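Local coordinates for protein N-methyltransferase (Streptoalloteichus sp. ATCC 53650, PDB 5BSZ) that probably transfers a methyl group from S-adenosylmethionine to the nitrogen of a deoxysugar, and binds S-adenosyl-L-homocysteine and thymidine, at residues L21-R26 with A161-E166; V54-G59 with G74-P79; D147-P152 with Q206-F211; R170-L175 with Y191-A196. All coordinates share one frame; numbering follows the deposited sequence.

Contact 1 of 4, residues L21-R26 with A161-E166; sequences LFYRGR and AHDVVE
Arg26 and Asp163 form a salt bridge between the chain just past helix 18-24 and strand 160-166. The grip is side-on. Arg26 NE gives its hydrogen to Asp163 OD1 at 2.7 Å, and Arg26 NH2 gives one to Asp163 OD2 at 2.8 Å. Both oxygens are met on the syn side, and the two flat groups are nearly coplanar, 22° apart. A further bond from Arg26 NH2 to Asp163 OD1 is weak. The arginine chain bends at chi3 (31°), which helps set NE beside the carboxylate.

The apolar contacts centre on one methyl. Val165 CG2 sits over the centre of the guanidinium of Arg26. Val165 CG2 also touches Tyr23 CE1 at 3.5 Å. Across the ring from CE1, Tyr23 CE2 lies 3.2 Å from Asp163 OD1. The hydroxyl of Tyr23 is hydrogen-bonded to Val172 O on the next strand, and its ring meets Tyr191 edge-to-face.

An alanine in place of Asp163 would probably leave the guanidinium of Arg26 without its opposite charge and set it free to turn.

An exposed arginine is thus paired with a carboxylate and covered by a methyl, while the buried tyrosine keeps its polar end bonded within the sheet.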
# COMPACT_ATOMS: atom_id res chain seq x y z
N LEU A 21 10.90 -7.03 -17.05
CA LEU A 21 11.62 -8.05 -17.79
C LEU A 21 13.05 -7.57 -18.07
O LEU A 21 13.98 -8.39 -18.00
CB LEU A 21 10.84 -8.55 -19.02
CG LEU A 21 9.57 -9.38 -18.70
CD1 LEU A 21 9.10 -10.35 -19.81
CD2 LEU A 21 9.69 -10.15 -17.40
N PHE A 22 13.23 -6.27 -18.33
CA PHE A 22 14.58 -5.69 -18.47
C PHE A 22 15.38 -6.05 -17.22
O PHE A 22 16.52 -6.53 -17.26
CB PHE A 22 14.57 -4.16 -18.57
CG PHE A 22 15.74 -3.51 -17.86
CD1 PHE A 22 15.59 -2.94 -16.60
CD2 PHE A 22 17.01 -3.53 -18.43
CE1 PHE A 22 16.67 -2.37 -15.94
CE2 PHE A 22 18.10 -2.97 -17.77
CZ PHE A 22 17.92 -2.39 -16.53
N TYR A 23 14.73 -5.79 -16.10
CA TYR A 23 15.38 -5.78 -14.81
C TYR A 23 15.78 -7.19 -14.39
O TYR A 23 16.96 -7.45 -14.13
CB TYR A 23 14.43 -5.11 -13.82
CG TYR A 23 15.15 -4.56 -12.64
CD1 TYR A 23 15.48 -3.22 -12.55
CD2 TYR A 23 15.54 -5.41 -11.62
CE1 TYR A 23 16.16 -2.72 -11.46
CE2 TYR A 23 16.22 -4.93 -10.52
CZ TYR A 23 16.53 -3.59 -10.44
OH TYR A 23 17.20 -3.14 -9.33
N ARG A 24 14.81 -8.10 -14.35
CA ARG A 24 15.07 -9.54 -14.24
C ARG A 24 16.21 -10.01 -15.14
O ARG A 24 17.04 -10.83 -14.72
CB ARG A 24 13.82 -10.33 -14.63
CG ARG A 24 12.75 -10.44 -13.56
CD ARG A 24 11.68 -11.42 -14.03
NE ARG A 24 10.45 -11.32 -13.25
CZ ARG A 24 9.25 -11.68 -13.68
NH1 ARG A 24 9.07 -12.18 -14.90
NH2 ARG A 24 8.20 -11.55 -12.88
N GLY A 25 16.26 -9.49 -16.36
CA GLY A 25 17.20 -9.95 -17.38
C GLY A 25 18.67 -9.65 -17.14
O GLY A 25 19.53 -10.08 -17.91
N ARG A 26 18.99 -8.94 -16.07
CA ARG A 26 20.28 -8.28 -15.98
C ARG A 26 21.46 -9.25 -15.84
O ARG A 26 22.46 -9.11 -16.54
CB ARG A 26 20.25 -7.21 -14.89
CG ARG A 26 19.77 -5.86 -15.42
CD ARG A 26 19.31 -4.94 -14.30
NE ARG A 26 20.04 -5.17 -13.06
CZ ARG A 26 21.27 -4.74 -12.82
NH1 ARG A 26 21.93 -4.05 -13.75
NH2 ARG A 26 21.86 -4.98 -11.66
N ALA A 161 16.03 -12.90 -3.20
CA ALA A 161 16.99 -12.23 -4.03
C ALA A 161 16.71 -10.72 -4.02
O ALA A 161 15.58 -10.32 -3.80
CB ALA A 161 16.89 -12.73 -5.46
N HIS A 162 17.72 -9.91 -4.33
CA HIS A 162 17.59 -8.45 -4.43
C HIS A 162 18.46 -7.95 -5.55
O HIS A 162 19.40 -8.61 -5.93
CB HIS A 162 18.03 -7.77 -3.15
CG HIS A 162 19.51 -7.82 -2.91
ND1 HIS A 162 20.09 -8.78 -2.11
CD2 HIS A 162 20.51 -7.04 -3.37
CE1 HIS A 162 21.40 -8.58 -2.08
NE2 HIS A 162 21.68 -7.57 -2.87
N ASP A 163 18.18 -6.77 -6.06
CA ASP A 163 19.03 -6.16 -7.05
C ASP A 163 18.92 -4.66 -6.82
O ASP A 163 17.93 -4.18 -6.25
CB ASP A 163 18.51 -6.48 -8.45
CG ASP A 163 19.53 -6.20 -9.56
OD1 ASP A 163 19.16 -6.22 -10.74
OD2 ASP A 163 20.73 -5.98 -9.26
N VAL A 164 19.89 -3.91 -7.32
CA VAL A 164 19.86 -2.46 -7.24
C VAL A 164 20.40 -1.92 -8.54
O VAL A 164 21.41 -2.40 -9.02
CB VAL A 164 20.80 -1.90 -6.15
CG1 VAL A 164 20.66 -0.39 -6.10
CG2 VAL A 164 20.52 -2.50 -4.79
N VAL A 165 19.77 -0.88 -9.08
CA VAL A 165 20.30 -0.21 -10.27
C VAL A 165 20.27 1.29 -9.94
O VAL A 165 19.20 1.86 -9.76
CB VAL A 165 19.43 -0.53 -11.50
CG1 VAL A 165 19.80 0.33 -12.69
CG2 VAL A 165 19.57 -2.01 -11.85
N GLU A 166 21.44 1.90 -9.84
CA GLU A 166 21.60 3.30 -9.41
C GLU A 166 22.08 4.09 -10.60
O GLU A 166 23.22 3.94 -11.04
CB GLU A 166 22.60 3.41 -8.24
CG GLU A 166 22.82 4.85 -7.81
CD GLU A 166 23.84 4.97 -6.70
OE1 GLU A 166 24.00 6.09 -6.17
OE2 GLU A 166 24.47 3.95 -6.35

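Contact 2 of 4, residues V54-G59 with G74-P79; sequences VACGTG and GVELSP. With SAH (S-adenosyl-L-homocysteine), chain B.
Glu76 presents a flat carboxylate to Gly57 and to the ribose of S-adenosyl-L-homocysteine. OE1 of Glu76 accepts a hydrogen bond from Gly57 N at 2.9 Å, on its anti side, and one from the ribose O3' at 2.8 Å. OE2 of Glu76 accepts one from the ribose O2' at 2.6 Å, and its anti lone pair receives Ser78 N. Four bonds therefore hold this group against rotation. The bend at chi2 (5°) brings CD round toward the ribose. The other flat group is the adenine. Leu77 CB lies over the face of its six-membered ring, 3.5 Å from the ligand C2. Ala55 CB comes from the opposite side of the ring plane, beyond the edge at N3.

The backbones meet at a parallel bridge between Val54 and Val75. Past it, Val75 O accepts a hydrogen bond from Cys56 N at 3.1 Å and a weak one from Ala55 N. The SG of Cys56 packs on Gly74 CA at 3.9 Å, where a side chain on Gly74 would clash. Gly57 is tight too, since a CB there would crowd the ligand CB. Ala55 O accepts a hydrogen bond from the amino nitrogen (N) of the ligand at 2.8 Å.

Asp98, Met99, Thr115 and Gly16 also hydrogen-bond the ligand. A glycine-containing loop after one strand, with an acidic residue at the end of the next holding both ribose hydroxyls, is the signature of the Rossmann-like S-adenosylmethionine-dependent methyltransferases.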
# COMPACT_ATOMS: atom_id res chain seq x y z
N VAL A 54 7.89 -19.25 -28.13
CA VAL A 54 6.56 -19.13 -27.52
C VAL A 54 6.70 -18.58 -26.09
O VAL A 54 7.44 -19.12 -25.28
CB VAL A 54 5.83 -20.48 -27.49
CG1 VAL A 54 4.49 -20.35 -26.81
CG2 VAL A 54 5.69 -21.02 -28.91
N ALA A 55 5.97 -17.48 -25.83
CA ALA A 55 6.12 -16.63 -24.63
C ALA A 55 7.48 -15.99 -24.58
O ALA A 55 8.18 -16.09 -23.59
CB ALA A 55 5.78 -17.37 -23.33
N CYS A 56 7.79 -15.27 -25.67
CA CYS A 56 9.11 -14.78 -25.94
C CYS A 56 9.50 -13.51 -25.12
O CYS A 56 10.63 -13.08 -25.17
CB CYS A 56 9.24 -14.56 -27.44
SG CYS A 56 8.19 -13.22 -28.08
N GLY A 57 8.60 -12.92 -24.35
CA GLY A 57 8.98 -11.73 -23.52
C GLY A 57 9.48 -10.60 -24.42
O GLY A 57 8.88 -10.32 -25.46
N THR A 58 10.63 -10.04 -24.07
CA THR A 58 11.23 -8.89 -24.76
C THR A 58 11.80 -9.28 -26.12
O THR A 58 12.25 -8.41 -26.85
CB THR A 58 12.44 -8.30 -23.99
OG1 THR A 58 13.45 -9.31 -23.88
CG2 THR A 58 12.06 -7.90 -22.62
N GLY A 59 11.83 -10.57 -26.46
CA GLY A 59 12.42 -10.98 -27.73
C GLY A 59 13.94 -11.08 -27.71
O GLY A 59 14.59 -11.25 -28.76
N GLY A 74 7.78 -14.87 -32.95
CA GLY A 74 7.46 -15.00 -31.51
C GLY A 74 5.97 -15.08 -31.26
O GLY A 74 5.16 -14.66 -32.10
N VAL A 75 5.60 -15.58 -30.08
CA VAL A 75 4.23 -15.53 -29.59
C VAL A 75 4.32 -14.93 -28.20
O VAL A 75 5.21 -15.34 -27.40
CB VAL A 75 3.60 -16.93 -29.52
CG1 VAL A 75 2.44 -17.00 -28.55
CG2 VAL A 75 3.14 -17.37 -30.91
N GLU A 76 3.48 -13.93 -27.93
CA GLU A 76 3.47 -13.26 -26.60
C GLU A 76 2.04 -12.77 -26.33
O GLU A 76 1.45 -12.11 -27.19
CB GLU A 76 4.42 -12.08 -26.69
CG GLU A 76 5.09 -11.49 -25.47
CD GLU A 76 4.89 -12.17 -24.14
OE1 GLU A 76 5.82 -12.83 -23.68
OE2 GLU A 76 3.83 -11.93 -23.54
N LEU A 77 1.47 -13.11 -25.17
CA LEU A 77 0.14 -12.66 -24.80
C LEU A 77 0.10 -11.23 -24.35
O LEU A 77 -0.91 -10.56 -24.51
CB LEU A 77 -0.52 -13.57 -23.77
CG LEU A 77 -1.99 -13.31 -23.42
CD1 LEU A 77 -2.81 -13.44 -24.71
CD2 LEU A 77 -2.38 -14.32 -22.37
N SER A 78 1.22 -10.70 -23.88
CA SER A 78 1.18 -9.37 -23.31
C SER A 78 1.34 -8.36 -24.45
O SER A 78 2.34 -8.38 -25.14
CB SER A 78 2.34 -9.17 -22.34
OG SER A 78 2.50 -7.79 -22.10
N PRO A 79 0.35 -7.47 -24.65
CA PRO A 79 0.51 -6.47 -25.72
C PRO A 79 1.79 -5.63 -25.57
O PRO A 79 2.45 -5.30 -26.55
CB PRO A 79 -0.76 -5.60 -25.61
CG PRO A 79 -1.57 -6.13 -24.46
CD PRO A 79 -0.98 -7.44 -24.01
N SAH B . 10.69 -16.80 -22.54
CA SAH B . 10.93 -15.40 -22.02
CB SAH B . 9.78 -14.84 -21.16
CG SAH B . 9.87 -14.76 -19.65
SD SAH B . 8.52 -14.06 -18.76
C SAH B . 12.30 -15.45 -21.40
O SAH B . 12.93 -16.48 -21.21
OXT SAH B . 12.87 -14.42 -21.22
C5' SAH B . 7.11 -15.07 -19.14
C4' SAH B . 6.36 -14.48 -20.36
O4' SAH B . 5.25 -15.32 -20.72
C3' SAH B . 5.73 -13.12 -20.07
O3' SAH B . 6.25 -12.20 -21.02
C2' SAH B . 4.23 -13.25 -20.27
O2' SAH B . 3.65 -12.09 -20.91
C1' SAH B . 4.15 -14.50 -21.10
N9 SAH B . 2.90 -15.28 -20.96
C8 SAH B . 2.21 -15.54 -19.82
N7 SAH B . 1.10 -16.26 -20.09
C5 SAH B . 1.07 -16.41 -21.44
C6 SAH B . 0.16 -17.06 -22.39
N6 SAH B . -0.92 -17.66 -21.85
N1 SAH B . 0.50 -17.03 -23.69
C2 SAH B . 1.58 -16.39 -24.16
N3 SAH B . 2.47 -15.78 -23.36
C4 SAH B . 2.27 -15.77 -22.03

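Contact 3 of 4, residues D147-P152 with Q206-F211; sequences DPWWSP and QDLTLF. With THM (thymidine), chain G; EDO (1,2-ethanediol), chain C.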
# COMPACT_ATOMS: atom_id res chain seq x y z
N ASP A 147 12.38 -25.52 -21.92
CA ASP A 147 13.16 -25.21 -20.75
C ASP A 147 12.17 -25.20 -19.58
O ASP A 147 11.43 -24.23 -19.38
CB ASP A 147 13.83 -23.83 -20.90
CG ASP A 147 14.71 -23.45 -19.69
OD1 ASP A 147 14.99 -24.33 -18.83
OD2 ASP A 147 15.08 -22.24 -19.59
N PRO A 148 12.06 -26.33 -18.88
CA PRO A 148 11.02 -26.53 -17.89
C PRO A 148 11.25 -25.65 -16.67
O PRO A 148 12.35 -25.14 -16.47
CB PRO A 148 11.17 -28.02 -17.52
CG PRO A 148 12.63 -28.22 -17.60
CD PRO A 148 13.07 -27.40 -18.80
N TRP A 149 10.19 -25.43 -15.91
CA TRP A 149 10.35 -24.86 -14.55
C TRP A 149 10.75 -26.04 -13.66
O TRP A 149 10.84 -27.21 -14.14
CB TRP A 149 9.02 -24.22 -14.12
CG TRP A 149 9.07 -23.57 -12.75
CD1 TRP A 149 8.25 -23.87 -11.70
CD2 TRP A 149 9.97 -22.56 -12.27
NE1 TRP A 149 8.58 -23.12 -10.62
CE2 TRP A 149 9.64 -22.31 -10.93
CE3 TRP A 149 11.00 -21.83 -12.83
CZ2 TRP A 149 10.32 -21.38 -10.15
CZ3 TRP A 149 11.66 -20.88 -12.06
CH2 TRP A 149 11.34 -20.69 -10.71
N TRP A 150 11.05 -25.72 -12.39
CA TRP A 150 11.37 -26.71 -11.37
C TRP A 150 10.27 -27.73 -11.12
O TRP A 150 9.10 -27.49 -11.43
CB TRP A 150 11.90 -26.06 -10.07
CG TRP A 150 13.04 -25.13 -10.32
CD1 TRP A 150 12.99 -23.74 -10.41
CD2 TRP A 150 14.40 -25.48 -10.61
NE1 TRP A 150 14.25 -23.22 -10.72
CE2 TRP A 150 15.13 -24.27 -10.83
CE3 TRP A 150 15.09 -26.71 -10.69
CZ2 TRP A 150 16.50 -24.28 -11.15
CZ3 TRP A 150 16.46 -26.70 -10.97
CH2 TRP A 150 17.14 -25.50 -11.19
N SER A 151 10.69 -28.90 -10.61
CA SER A 151 9.79 -30.00 -10.26
C SER A 151 9.58 -29.99 -8.75
O SER A 151 10.35 -29.38 -8.03
CB SER A 151 10.49 -31.31 -10.67
OG SER A 151 10.41 -31.46 -12.10
N PRO A 152 8.60 -30.76 -8.25
CA PRO A 152 8.49 -30.80 -6.79
C PRO A 152 9.79 -31.17 -6.10
O PRO A 152 10.08 -30.56 -5.08
CB PRO A 152 7.42 -31.87 -6.56
CG PRO A 152 6.55 -31.70 -7.74
CD PRO A 152 7.47 -31.43 -8.88
N GLN A 206 3.01 -14.12 -8.58
CA GLN A 206 2.73 -15.03 -9.67
C GLN A 206 3.04 -16.46 -9.24
O GLN A 206 4.01 -16.73 -8.53
CB GLN A 206 3.46 -14.62 -10.96
CG GLN A 206 4.85 -15.20 -11.19
CD GLN A 206 5.56 -14.68 -12.45
OE1 GLN A 206 6.13 -13.58 -12.46
NE2 GLN A 206 5.59 -15.50 -13.49
N ASP A 207 2.18 -17.37 -9.69
CA ASP A 207 2.30 -18.80 -9.45
C ASP A 207 2.86 -19.50 -10.71
O ASP A 207 2.51 -19.14 -11.83
CB ASP A 207 0.92 -19.35 -9.13
CG ASP A 207 0.40 -18.98 -7.72
OD1 ASP A 207 1.23 -18.63 -6.89
OD2 ASP A 207 -0.81 -19.16 -7.47
N LEU A 208 3.69 -20.53 -10.50
CA LEU A 208 4.08 -21.49 -11.51
C LEU A 208 3.88 -22.91 -10.97
O LEU A 208 4.16 -23.16 -9.78
CB LEU A 208 5.56 -21.27 -11.80
CG LEU A 208 5.96 -19.93 -12.45
CD1 LEU A 208 7.45 -19.72 -12.44
CD2 LEU A 208 5.44 -19.84 -13.89
N THR A 209 3.40 -23.81 -11.82
CA THR A 209 3.18 -25.19 -11.39
C THR A 209 4.51 -25.97 -11.36
O THR A 209 5.32 -25.85 -12.25
CB THR A 209 2.21 -25.88 -12.34
OG1 THR A 209 1.08 -25.06 -12.39
CG2 THR A 209 1.85 -27.29 -11.85
N LEU A 210 4.71 -26.80 -10.33
CA LEU A 210 5.81 -27.70 -10.23
C LEU A 210 5.43 -29.06 -10.81
O LEU A 210 4.68 -29.83 -10.17
CB LEU A 210 6.24 -27.81 -8.76
CG LEU A 210 6.61 -26.50 -8.06
CD1 LEU A 210 6.71 -26.66 -6.53
CD2 LEU A 210 7.90 -25.99 -8.65
N PHE A 211 5.81 -29.32 -12.06
CA PHE A 211 5.48 -30.60 -12.70
C PHE A 211 6.63 -31.57 -12.58
O PHE A 211 7.79 -31.19 -12.79
CB PHE A 211 5.18 -30.46 -14.19
CG PHE A 211 3.99 -29.63 -14.52
CD1 PHE A 211 4.14 -28.37 -15.04
CD2 PHE A 211 2.71 -30.15 -14.41
CE1 PHE A 211 3.03 -27.62 -15.37
CE2 PHE A 211 1.60 -29.42 -14.75
CZ PHE A 211 1.75 -28.14 -15.27
O5' THM G . 15.77 -18.09 -9.87
C5' THM G . 15.41 -18.23 -8.48
C4' THM G . 14.35 -19.32 -8.29
O4' THM G . 15.06 -20.51 -8.65
C3' THM G . 13.82 -19.56 -6.85
O3' THM G . 12.38 -19.45 -6.77
C2' THM G . 14.27 -20.97 -6.40
C1' THM G . 14.74 -21.56 -7.74
N1 THM G . 15.81 -22.57 -7.81
C2 THM G . 15.30 -23.84 -7.52
O2 THM G . 14.10 -23.88 -7.19
N3 THM G . 16.03 -24.95 -7.54
C4 THM G . 17.31 -24.91 -7.91
O4 THM G . 18.00 -25.98 -7.96
C5 THM G . 17.87 -23.59 -8.25
C5M THM G . 19.32 -23.61 -8.64
C6 THM G . 17.09 -22.44 -8.21
C1 EDO C . -2.41 -15.67 -7.75
O1 EDO C . -2.30 -16.92 -8.47
C2 EDO C . -3.58 -15.59 -6.73
O2 EDO C . -4.58 -16.62 -6.82
O HOH W 1 7.40 -27.35 -13.57
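Trp149 meets Leu208 and Leu210 with its indole. With CG anti to the backbone N (chi1 -178°), the indole of Trp149 reaches toward both leucines. Leu208 CD1 makes a CH-pi contact over the face, 3.8 Å from the centroid of the five-membered ring of Trp149 and 16° off its normal. The opposite face carries Trp150 CD1, offset toward the rim. At the edge, Trp149 CD1 is 3.6 Å from Thr209 O. Trp149 NE1 touches Leu210 CD2 at 3.5 Å, and its hydrogen-bond partner is Ser185 OG.

Trp150 sends its indole away from strand 198-209, toward the nucleoside. The thymine base lies over one face, with the thymidine N3 above the centre of the Trp150 ring. The closest pair is Trp150 CZ2 and thymidine C5 at 3.3 Å. Arg238 adds a cation-pi contact to this ring. The backbone of Trp150 faces the other segment. Trp150 O accepts a hydrogen bond from a bridging water at 2.7 Å. The same water donates to Thr209 O and accepts from Phe211 N. Leu210 CA also makes a CA-H...O contact with Trp150 O.

Ser151 donates from OG to Phe211 O at 2.7 Å. Its N is bonded to Thr154 OG1. Pro152 then slides past Leu210, with Pro152 CD 3.8 Å from Leu210 CB.

Leucine side chains thus back one tryptophan, which in turn borders the tryptophan that carries the thymine. One water and one hydroxyl satisfy backbone polar atoms that do not pair directly across the two segments.

Contact 4 of 4, residues R170-L175 with Y191-A196; sequences RTVVRL and YLAADA
Arg174 lies across the ring of Tyr191 in the tightly packed part of the contact. CG of Arg174, anti to its backbone N, lies over the ring face, 4.0 Å from the centroid of Tyr191 and offset toward the rim. Further out, Arg174 NE donates to Tyr191 OH at 3.1 Å, and the hydroxyl lies close to the guanidinium plane. The guanidinium and ring planes are 73° apart. Val172 CG1 meets the edge of the same ring, 4.0 Å from Tyr191 CD2. Tyr191 OH is also hydrogen-bonded to Asp20. An alanine in place of Tyr191 would probably leave Arg174 NE without this acceptor and open a gap under the arginine chain and beside Val172.

The backbones form the antiparallel beta hairpin of strands 171-181 and 184-195 in the four-stranded sheet; their parts 171-175 and 191-195 run 172° apart. Thr171 with Ala194 and Val173 with Leu192 are hydrogen-bonded pairs. Val172 with Ala193 and Arg174 with Tyr191 are non-hydrogen-bonded ones. On the face of Val173 and Leu192, Val173 CG2 touches Leu192 CB at 3.7 Å. Leu175 of the second subunit packs on Leu192, Ala194 and Thr171, so part of this face packs against another chain.

The end at Arg170 and Asp195 is looser and only partly buried. The two side chains lie side by side and point the same way. Arg170 NH1 and Asp195 OD1 form a salt bridge at 2.6 Å, but the hydrogen bond in it is weak, with an angle of 129°. Ala193 CB lies over one face of the guanidinium of Arg170. A water joins Arg170 NH1 and Ala193 O through two weak bonds. Asp195 OD2 is hydrogen-bonded to Thr197 OG1.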
# COMPACT_ATOMS: atom_id res chain seq x y z
N ARG A 170 18.08 8.61 -10.71
CA ARG A 170 17.12 7.51 -10.55
C ARG A 170 17.80 6.26 -9.99
O ARG A 170 18.89 5.88 -10.41
CB ARG A 170 16.45 7.19 -11.87
CG ARG A 170 15.34 6.16 -11.79
CD ARG A 170 14.31 6.41 -12.88
NE ARG A 170 13.40 5.29 -13.10
CZ ARG A 170 12.17 5.18 -12.61
NH1 ARG A 170 11.64 6.13 -11.84
NH2 ARG A 170 11.43 4.11 -12.89
N THR A 171 17.19 5.67 -8.97
CA THR A 171 17.63 4.43 -8.33
C THR A 171 16.43 3.47 -8.26
O THR A 171 15.35 3.88 -7.87
CB THR A 171 18.12 4.70 -6.90
OG1 THR A 171 19.35 5.41 -6.93
CG2 THR A 171 18.41 3.45 -6.15
N VAL A 172 16.60 2.20 -8.63
CA VAL A 172 15.56 1.19 -8.49
C VAL A 172 16.10 0.02 -7.71
O VAL A 172 17.16 -0.50 -8.02
CB VAL A 172 15.12 0.71 -9.90
CG1 VAL A 172 14.03 -0.35 -9.82
CG2 VAL A 172 14.64 1.91 -10.69
N VAL A 173 15.39 -0.39 -6.66
CA VAL A 173 15.75 -1.56 -5.93
C VAL A 173 14.66 -2.60 -6.06
O VAL A 173 13.48 -2.25 -6.17
CB VAL A 173 15.98 -1.21 -4.45
CG1 VAL A 173 17.02 -0.11 -4.35
CG2 VAL A 173 14.70 -0.71 -3.82
N ARG A 174 15.06 -3.86 -6.02
CA ARG A 174 14.17 -4.99 -6.19
C ARG A 174 14.40 -6.04 -5.15
O ARG A 174 15.53 -6.35 -4.80
CB ARG A 174 14.38 -5.63 -7.58
CG ARG A 174 13.48 -6.83 -7.88
CD ARG A 174 13.73 -7.43 -9.28
NE ARG A 174 12.78 -8.50 -9.66
CZ ARG A 174 12.91 -9.78 -9.33
NH1 ARG A 174 13.94 -10.19 -8.62
NH2 ARG A 174 11.99 -10.67 -9.73
N LEU A 175 13.32 -6.64 -4.64
CA LEU A 175 13.44 -7.72 -3.67
C LEU A 175 12.41 -8.76 -4.06
O LEU A 175 11.27 -8.41 -4.34
CB LEU A 175 13.15 -7.22 -2.26
CG LEU A 175 13.30 -8.12 -1.07
CD1 LEU A 175 14.75 -8.57 -1.04
CD2 LEU A 175 12.94 -7.46 0.27
N TYR A 191 9.35 -3.87 -6.09
CA TYR A 191 10.27 -2.81 -6.50
C TYR A 191 9.99 -1.49 -5.78
O TYR A 191 8.80 -1.13 -5.58
CB TYR A 191 10.05 -2.51 -7.97
CG TYR A 191 10.40 -3.61 -8.92
CD1 TYR A 191 9.55 -4.68 -9.13
CD2 TYR A 191 11.60 -3.56 -9.63
CE1 TYR A 191 9.88 -5.69 -10.03
CE2 TYR A 191 11.93 -4.54 -10.54
CZ TYR A 191 11.07 -5.61 -10.72
OH TYR A 191 11.43 -6.58 -11.63
N LEU A 192 11.06 -0.77 -5.40
CA LEU A 192 10.95 0.68 -5.10
C LEU A 192 11.78 1.49 -6.10
O LEU A 192 12.92 1.14 -6.39
CB LEU A 192 11.42 0.99 -3.68
CG LEU A 192 10.85 0.20 -2.51
CD1 LEU A 192 11.75 0.31 -1.29
CD2 LEU A 192 9.46 0.72 -2.23
N ALA A 193 11.19 2.54 -6.67
CA ALA A 193 11.93 3.46 -7.52
C ALA A 193 11.78 4.88 -7.02
O ALA A 193 10.68 5.27 -6.67
CB ALA A 193 11.41 3.41 -8.93
N ALA A 194 12.85 5.66 -7.18
CA ALA A 194 12.88 7.04 -6.77
C ALA A 194 13.64 7.86 -7.81
O ALA A 194 14.67 7.41 -8.29
CB ALA A 194 13.51 7.15 -5.40
N ASP A 195 13.02 8.96 -8.25
CA ASP A 195 13.67 9.96 -9.11
C ASP A 195 13.07 11.31 -8.77
O ASP A 195 12.41 11.44 -7.74
CB ASP A 195 13.46 9.65 -10.60
CG ASP A 195 12.00 9.55 -11.00
OD1 ASP A 195 11.77 8.76 -11.92
OD2 ASP A 195 11.07 10.19 -10.46
N ALA A 196 13.21 12.28 -9.67
CA ALA A 196 12.81 13.66 -9.37
C ALA A 196 11.31 13.76 -9.27
O ALA A 196 10.80 14.72 -8.69
CB ALA A 196 13.33 14.63 -10.43
O HOH W 2 9.80 7.11 -9.39

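How the contacts relate
From the N terminus, contact 1 opens first, at 21-26, and closes its loop at 161-166. It joins the end of helix 18-24 to edge strand 160-166 of the antiparallel sheet. Contact 2 is nested inside that loop and ties neighbouring strands of the Rossmann-like sheet. There Leu21 packs on Gly57 and Thr58, so contacts 1 and 2 touch. Contact 3 opens at 147-152, before contact 1 closes, and ends at 206-211, so the two cross. It joins the loop after strand 143-146 to the last strand of the antiparallel sheet. Contact 4 follows contact 1 in series and is nested inside contact 3. Strands 160-166 and 171-181 are neighbours, which makes contacts 1 and 4 adjacent. Both also touch the second subunit.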